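Iota-carrageenase (Alteromonas sp., PDB 1H80) hydrolyses, with inversion of anomeric configuration, the internal beta-1,4 linkages of iota-carrageenan, a sulfated galactan of red algal cell walls. Local coordinates at residues V76-E81 and F111-L116. Residues are numbered along the deposited sequence; the frame is centred on the assembly and turned at random. Where two conformers were deposited one is given.
Sequences VHIRVE and FSFQGL. With NA (sodium ion), chain G.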
loop_
_atom_site.group_PDB
_atom_site.type_symbol
_atom_site.label_atom_id
_atom_site.label_comp_id
_atom_site.label_asym_id
_atom_site.label_seq_id
_atom_site.Cartn_x
_atom_site.Cartn_y
_atom_site.Cartn_z
ATOM N N VAL A 76 -14.696 -19.642 1.952
ATOM C CA VAL A 76 -13.708 -20.302 1.118
ATOM C C VAL A 76 -12.352 -19.996 1.731
ATOM O O VAL A 76 -12.020 -18.841 1.991
ATOM C CB VAL A 76 -13.747 -19.786 -0.331
ATOM C CG1 VAL A 76 -12.626 -20.414 -1.135
ATOM C CG2 VAL A 76 -15.093 -20.130 -0.957
ATOM N N HIS A 77 -11.578 -21.044 1.971
ATOM C CA HIS A 77 -10.270 -20.900 2.578
ATOM C C HIS A 77 -9.249 -21.563 1.690
ATOM O O HIS A 77 -9.188 -22.786 1.584
ATOM C CB HIS A 77 -10.322 -21.511 3.974
ATOM C CG HIS A 77 -11.315 -20.830 4.858
ATOM N ND1 HIS A 77 -11.015 -19.687 5.564
ATOM C CD2 HIS A 77 -12.640 -21.045 5.036
ATOM C CE1 HIS A 77 -12.112 -19.222 6.134
ATOM N NE2 HIS A 77 -13.112 -20.027 5.827
ATOM N N ILE A 78 -8.464 -20.724 1.028
ATOM C CA ILE A 78 -7.455 -21.190 0.098
ATOM C C ILE A 78 -6.088 -21.325 0.737
ATOM O O ILE A 78 -5.618 -20.426 1.434
ATOM C CB ILE A 78 -7.375 -20.233 -1.110
ATOM C CG1 ILE A 78 -8.726 -20.220 -1.832
ATOM C CG2 ILE A 78 -6.256 -20.660 -2.052
ATOM C CD1 ILE A 78 -8.827 -19.184 -2.931
ATOM N N ARG A 79 -5.465 -22.477 0.510
ATOM C CA ARG A 79 -4.132 -22.741 1.020
ATOM C C ARG A 79 -3.285 -23.048 -0.195
ATOM O O ARG A 79 -3.680 -23.822 -1.069
ATOM C CB ARG A 79 -4.150 -23.911 2.007
ATOM C CG ARG A 79 -4.858 -23.554 3.315
ATOM C CD ARG A 79 -4.150 -22.395 4.022
ATOM N NE ARG A 79 -4.833 -21.964 5.242
ATOM C CZ ARG A 79 -5.869 -21.129 5.288
ATOM N NH1 ARG A 79 -6.379 -20.599 4.178
ATOM N NH2 ARG A 79 -6.402 -20.822 6.463
ATOM N N VAL A 80 -2.117 -22.430 -0.250
ATOM C CA VAL A 80 -1.235 -22.582 -1.397
ATOM C C VAL A 80 0.082 -23.252 -1.050
ATOM O O VAL A 80 0.775 -22.827 -0.131
ATOM C CB VAL A 80 -0.950 -21.195 -2.005
ATOM C CG1 VAL A 80 -0.215 -21.341 -3.320
ATOM C CG2 VAL A 80 -2.256 -20.428 -2.184
ATOM N N GLU A 81 0.444 -24.297 -1.785
ATOM C CA GLU A 81 1.703 -24.966 -1.491
ATOM C C GLU A 81 2.888 -24.036 -1.731
ATOM O O GLU A 81 2.814 -23.093 -2.522
ATOM C CB GLU A 81 1.823 -26.272 -2.277
ATOM C CG GLU A 81 0.799 -27.300 -1.808
ATOM C CD GLU A 81 1.129 -28.719 -2.235
ATOM O OE1 GLU A 81 1.422 -28.932 -3.426
ATOM O OE2 GLU A 81 1.083 -29.626 -1.375
ATOM N N PHE A 111 -13.265 -15.517 4.929
ATOM C CA PHE A 111 -12.434 -15.874 3.797
ATOM C C PHE A 111 -10.958 -15.840 4.151
ATOM O O PHE A 111 -10.521 -14.986 4.910
ATOM C CB PHE A 111 -12.703 -14.879 2.664
ATOM C CG PHE A 111 -11.711 -14.953 1.549
ATOM C CD1 PHE A 111 -11.797 -15.955 0.597
ATOM C CD2 PHE A 111 -10.653 -14.050 1.484
ATOM C CE1 PHE A 111 -10.843 -16.063 -0.410
ATOM C CE2 PHE A 111 -9.692 -14.150 0.481
ATOM C CZ PHE A 111 -9.787 -15.158 -0.464
ATOM N N SER A 112 -10.186 -16.781 3.621
ATOM C CA SER A 112 -8.754 -16.746 3.866
ATOM C C SER A 112 -8.001 -17.250 2.639
ATOM O O SER A 112 -8.511 -18.063 1.866
ATOM C CB SER A 112 -8.370 -17.546 5.124
ATOM O OG SER A 112 -8.518 -18.941 4.949
ATOM N N PHE A 113 -6.804 -16.710 2.448
ATOM C CA PHE A 113 -5.933 -17.063 1.327
ATOM C C PHE A 113 -4.573 -17.041 1.995
ATOM O O PHE A 113 -4.042 -15.977 2.316
ATOM C CB PHE A 113 -6.035 -15.995 0.239
ATOM C CG PHE A 113 -5.470 -16.418 -1.082
ATOM C CD1 PHE A 113 -4.118 -16.690 -1.225
ATOM C CD2 PHE A 113 -6.299 -16.541 -2.189
ATOM C CE1 PHE A 113 -3.598 -17.077 -2.460
ATOM C CE2 PHE A 113 -5.789 -16.926 -3.425
ATOM C CZ PHE A 113 -4.435 -17.194 -3.558
ATOM N N GLN A 114 -3.998 -18.218 2.205
ATOM C CA GLN A 114 -2.724 -18.291 2.898
ATOM C C GLN A 114 -1.734 -19.280 2.309
ATOM O O GLN A 114 -2.094 -20.396 1.936
ATOM C CB GLN A 114 -2.989 -18.637 4.365
ATOM C CG GLN A 114 -1.773 -18.602 5.271
ATOM C CD GLN A 114 -2.162 -18.708 6.732
ATOM O OE1 GLN A 114 -3.052 -17.995 7.199
ATOM N NE2 GLN A 114 -1.496 -19.592 7.462
ATOM N N GLY A 115 -0.478 -18.859 2.235
ATOM C CA GLY A 115 0.552 -19.728 1.714
ATOM C C GLY A 115 1.038 -20.647 2.821
ATOM O O GLY A 115 1.153 -20.248 3.983
ATOM N N LEU A 116 1.301 -21.897 2.463
ATOM C CA LEU A 116 1.820 -22.868 3.410
ATOM C C LEU A 116 3.332 -22.698 3.479
ATOM O O LEU A 116 3.944 -22.123 2.578
ATOM C CB LEU A 116 1.504 -24.286 2.932
ATOM C CG LEU A 116 0.029 -24.670 2.927
ATOM C CD1 LEU A 116 -0.177 -25.911 2.078
ATOM C CD2 LEU A 116 -0.434 -24.900 4.358
HETATM NA NA NA G . 1.460 -31.330 -2.943
HETATM O O HOH W 1 2.414 -31.098 -5.001
HETATM O O HOH W 2 -0.730 -31.722 -3.749
HETATM O O HOH W 3 3.893 -31.261 -2.016
#
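R79 reaches across to S112 from the neighbouring parallel strand, on the sheet face that also carries H77 and Q114. Its CB lies 4.1 Å from Q114 O. A bend at chi2 (-61°) brings CD beside the same oxygen. NE and CZ each pass 3.9 Å from Q114 CB, which covers one guanidinium face toward its rim. At the tip, NH1 gives the shorter, straighter bond (2.8 Å) to S112 OG, and NH2 a longer, bent one to the same atom, which lies in the guanidinium plane; NH1 also bonds I78 O from above the carbonyl plane, while Q114 N reaches that oxygen in a straighter bond (167°). S112 OG and H77 ND1 share a hydrogen bond of 2.7 Å in the imidazole plane. An alanine in place of R79 would probably leave S112 OG with H77, and I78 O with Q114 N, as their one partner between these strands. On the other face of the sheet, I78 CG2 sits over the F113 ring in a CH-pi contact, 4.1 Å from its centroid, and V80 CG2 packs 3.6 Å from F113 CE1; F100 and F135 adjoin the same ring. Main-chain bonds from S112 N to V76 O through L116 N to V80 O join successive turns of the right-handed parallel beta-helix. Where the first strand ends, E81 binds a sodium ion through both carboxylate oxygens, with three waters, and OE1 also accepts from N62 N. The chemistry thus divides by face: hydrocarbon packing fills one, while on the other a buried serine hydroxyl gathers R79 and H77, and the arginine's charge would be expected to disfavour a protonated imidazole.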